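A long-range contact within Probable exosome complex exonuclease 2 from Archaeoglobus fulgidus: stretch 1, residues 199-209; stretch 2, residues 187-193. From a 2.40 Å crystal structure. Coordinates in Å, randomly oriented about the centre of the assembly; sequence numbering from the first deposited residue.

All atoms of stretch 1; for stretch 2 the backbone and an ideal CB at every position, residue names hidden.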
# COMPACT_ATOMS: atom_id res chain seq x y z
N ASP H 199 22.48 -17.17 -22.04
CA ASP H 199 21.34 -17.98 -21.60
C ASP H 199 21.53 -18.52 -20.18
O ASP H 199 21.55 -19.72 -19.96
CB ASP H 199 21.08 -19.14 -22.57
CG ASP H 199 19.82 -19.89 -22.23
OD1 ASP H 199 19.75 -21.11 -22.48
OD2 ASP H 199 18.90 -19.25 -21.70
N PRO H 200 21.67 -17.62 -19.21
CA PRO H 200 21.91 -18.08 -17.84
C PRO H 200 20.72 -18.87 -17.27
O PRO H 200 19.56 -18.50 -17.44
CB PRO H 200 22.09 -16.77 -17.07
CG PRO H 200 21.25 -15.80 -17.84
CD PRO H 200 21.48 -16.16 -19.28
N SER H 201 21.02 -19.98 -16.61
CA SER H 201 20.01 -20.70 -15.86
C SER H 201 19.69 -19.90 -14.57
O SER H 201 20.41 -18.96 -14.22
CB SER H 201 20.48 -22.12 -15.53
OG SER H 201 21.54 -22.13 -14.58
N ARG H 202 18.63 -20.29 -13.88
CA ARG H 202 18.29 -19.68 -12.61
C ARG H 202 19.43 -19.90 -11.61
O ARG H 202 19.82 -18.99 -10.88
CB ARG H 202 16.94 -20.20 -12.09
CG ARG H 202 16.54 -19.76 -10.69
CD ARG H 202 15.01 -19.71 -10.56
NE ARG H 202 14.56 -19.80 -9.16
CZ ARG H 202 13.29 -19.95 -8.77
NH1 ARG H 202 13.00 -20.04 -7.48
NH2 ARG H 202 12.30 -20.02 -9.66
N GLU H 203 20.01 -21.09 -11.61
CA GLU H 203 21.11 -21.38 -10.71
C GLU H 203 22.26 -20.42 -10.96
O GLU H 203 22.87 -19.92 -10.02
CB GLU H 203 21.58 -22.81 -10.90
CG GLU H 203 20.53 -23.83 -10.53
CD GLU H 203 21.13 -25.03 -9.85
OE1 GLU H 203 20.50 -25.54 -8.90
OE2 GLU H 203 22.23 -25.46 -10.25
N GLU H 204 22.53 -20.14 -12.23
CA GLU H 204 23.59 -19.21 -12.56
C GLU H 204 23.24 -17.80 -12.11
O GLU H 204 24.12 -17.04 -11.71
CB GLU H 204 23.96 -19.26 -14.05
CG GLU H 204 24.69 -20.55 -14.44
CD GLU H 204 24.74 -20.78 -15.95
OE1 GLU H 204 25.72 -21.40 -16.44
OE2 GLU H 204 23.80 -20.34 -16.65
N MET H 205 21.96 -17.44 -12.15
CA MET H 205 21.54 -16.11 -11.74
C MET H 205 21.81 -15.87 -10.25
O MET H 205 21.78 -14.75 -9.79
CB MET H 205 20.07 -15.86 -12.06
CG MET H 205 19.73 -15.79 -13.56
SD MET H 205 20.64 -14.55 -14.51
CE MET H 205 20.18 -13.04 -13.63
N SER H 206 22.08 -16.92 -9.49
CA SER H 206 22.42 -16.75 -8.09
C SER H 206 23.61 -15.80 -7.93
O SER H 206 23.82 -15.22 -6.88
CB SER H 206 22.78 -18.09 -7.47
OG SER H 206 24.03 -18.51 -7.97
N VAL H 207 24.39 -15.64 -8.99
CA VAL H 207 25.56 -14.79 -8.93
C VAL H 207 25.21 -13.31 -8.79
O VAL H 207 25.92 -12.56 -8.14
CB VAL H 207 26.48 -15.01 -10.16
CG1 VAL H 207 27.59 -13.98 -10.18
CG2 VAL H 207 27.06 -16.43 -10.14
N GLY H 208 24.11 -12.89 -9.42
CA GLY H 208 23.71 -11.50 -9.37
C GLY H 208 22.85 -11.23 -10.58
O GLY H 208 22.83 -12.03 -11.51
N ASP H 209 22.14 -10.11 -10.59
CA ASP H 209 21.21 -9.83 -11.68
C ASP H 209 21.85 -8.89 -12.70
O ASP H 209 21.34 -7.81 -12.98
CB ASP H 209 19.92 -9.24 -11.14
CG ASP H 209 18.78 -9.28 -12.15
OD1 ASP H 209 18.99 -9.81 -13.27
OD2 ASP H 209 17.68 -8.79 -11.83
N UNK H 187 19.11 -12.22 -27.36
CA UNK H 187 20.10 -13.06 -26.70
C UNK H 187 20.60 -12.38 -25.45
O UNK H 187 21.16 -11.28 -25.50
CB UNK H 187 21.27 -13.38 -27.64
N UNK H 188 20.46 -13.06 -24.32
CA UNK H 188 20.72 -12.47 -23.03
C UNK H 188 21.84 -13.17 -22.32
O UNK H 188 21.82 -14.39 -22.18
CB UNK H 188 19.46 -12.49 -22.17
N UNK H 189 22.82 -12.40 -21.86
CA UNK H 189 23.93 -13.00 -21.15
C UNK H 189 24.06 -12.51 -19.72
O UNK H 189 23.85 -11.33 -19.42
CB UNK H 189 25.23 -12.73 -21.91
N UNK H 190 24.42 -13.43 -18.84
CA UNK H 190 24.82 -13.08 -17.50
C UNK H 190 26.28 -12.56 -17.56
O UNK H 190 27.16 -13.24 -18.10
CB UNK H 190 24.68 -14.28 -16.56
N UNK H 191 26.54 -11.38 -17.02
CA UNK H 191 27.92 -10.88 -16.98
C UNK H 191 28.52 -11.07 -15.59
O UNK H 191 28.03 -10.51 -14.62
CB UNK H 191 27.97 -9.40 -17.38
N UNK H 192 29.56 -11.89 -15.49
CA UNK H 192 30.27 -12.03 -14.23
C UNK H 192 31.72 -11.59 -14.38
O UNK H 192 32.55 -12.34 -14.92
CB UNK H 192 30.20 -13.48 -13.73
N UNK H 193 32.04 -10.39 -13.90
CA UNK H 193 33.38 -9.86 -14.04
C UNK H 193 33.64 -9.52 -15.50
O UNK H 193 32.93 -8.71 -16.07
CB UNK H 193 34.42 -10.86 -13.52

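Stretch 2 runs as an extended strand from 187 to 192, so its side chains tend to alternate in direction, and stretch 1 lies against part of its length. At position 187 the CA-to-CB bond points sideways and the ideal CB has nothing of stretch 1 within 5.5 Å. Stretch 1 therefore places almost no restriction here; the extended backbone angles favour a beta-branched residue without demanding one. The deposited residue is Val 187, which has no contact with stretch 1.

Position 188 takes part chiefly through its backbone. Its carbonyl O accepts a hydrogen bond from Asp 199 N, with 2.9 Å between Asp 199 N and the O of 188 and an N-H...acceptor angle of 161°, a nearly straight bond that any residue could make. The same O lies 3.4 Å from Pro 200 CD. The CA-to-CB bond points sideways, and the ideal CB stands 5.1 Å from Pro 200 CD, so a small or beta-branched side chain, polar or apolar, would suit. The residue is Thr 188, a common strand former; its OG1 finds a hydrogen bond elsewhere in the structure.

At 189 the CB turns away from stretch 1, and the ideal CB of 189 lies 5.2 Å from the backbone N of Asp 199, its nearest neighbour there. Many side chains are compatible with this view. Ser 189 is found, and its contact with stretch 1 is made by the backbone, Ser 189 CA lying 4.4 Å from Pro 200 CD.

Position 190 is the centre of the contact. Its CB points toward stretch 1, and the ideal CB is 3.6 Å from Pro 200 CB and 4.5 Å from Met 205 SD. Beyond it lies an apolar hollow lined by the proline ring, the methionine thioether and the turn that follows, which asks for a branched or flexible aliphatic side chain: leucine, isoleucine or methionine would be reasonable guesses. Leu 190 fills the site and has the largest covered area of the contact. Its CB packs on Pro 200 CB at 3.6 Å and its CG lies 4.0 Å from Met 205 SD. The two methyls then diverge: CD1 reaches Glu 204 CB at 4.1 Å and Glu 204 O at 3.4 Å, while CD2 comes within 3.9 Å of Gly 208 O. The chi2 of -145° lies between the usual wells.

At 191 the CB again turns away, with nothing of stretch 1 within 5.5 Å, so the choice is left to other surroundings. It is Ile 191, whose branched side chain suits a strand.

Position 192 points sideways, yet its ideal CB is 4.4 Å from Val 207 CG1. A short aliphatic group could complete that contact, and valine or isoleucine would suit the extended backbone. Val 192 does so, its CG2 lying 3.7 Å from Val 207 CG1.

At 193 the strand has ended and stretch 1 is out of reach. Phi is 70° and psi -121°; the positive phi favours glycine, and Gly 193 is present.

Stretch 2, residues 187-193: VTSLIVG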
# COMPACT_ATOMS: atom_id res chain seq x y z
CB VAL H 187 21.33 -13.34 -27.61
CG1 VAL H 187 22.41 -14.12 -26.85
CG2 VAL H 187 20.90 -14.07 -28.88
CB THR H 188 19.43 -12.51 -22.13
OG1 THR H 188 18.43 -11.67 -22.72
CG2 THR H 188 19.74 -12.07 -20.71
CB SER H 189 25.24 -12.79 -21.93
OG SER H 189 25.15 -13.30 -23.25
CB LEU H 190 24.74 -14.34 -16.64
CG LEU H 190 24.61 -14.30 -15.12
CD1 LEU H 190 25.37 -15.48 -14.50
CD2 LEU H 190 25.08 -13.00 -14.57
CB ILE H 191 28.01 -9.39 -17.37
CG1 ILE H 191 27.21 -9.11 -18.65
CG2 ILE H 191 29.45 -8.97 -17.51
CD1 ILE H 191 27.66 -9.91 -19.86
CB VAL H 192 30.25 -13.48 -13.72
CG1 VAL H 192 30.88 -13.55 -12.33
CG2 VAL H 192 28.84 -14.06 -13.71
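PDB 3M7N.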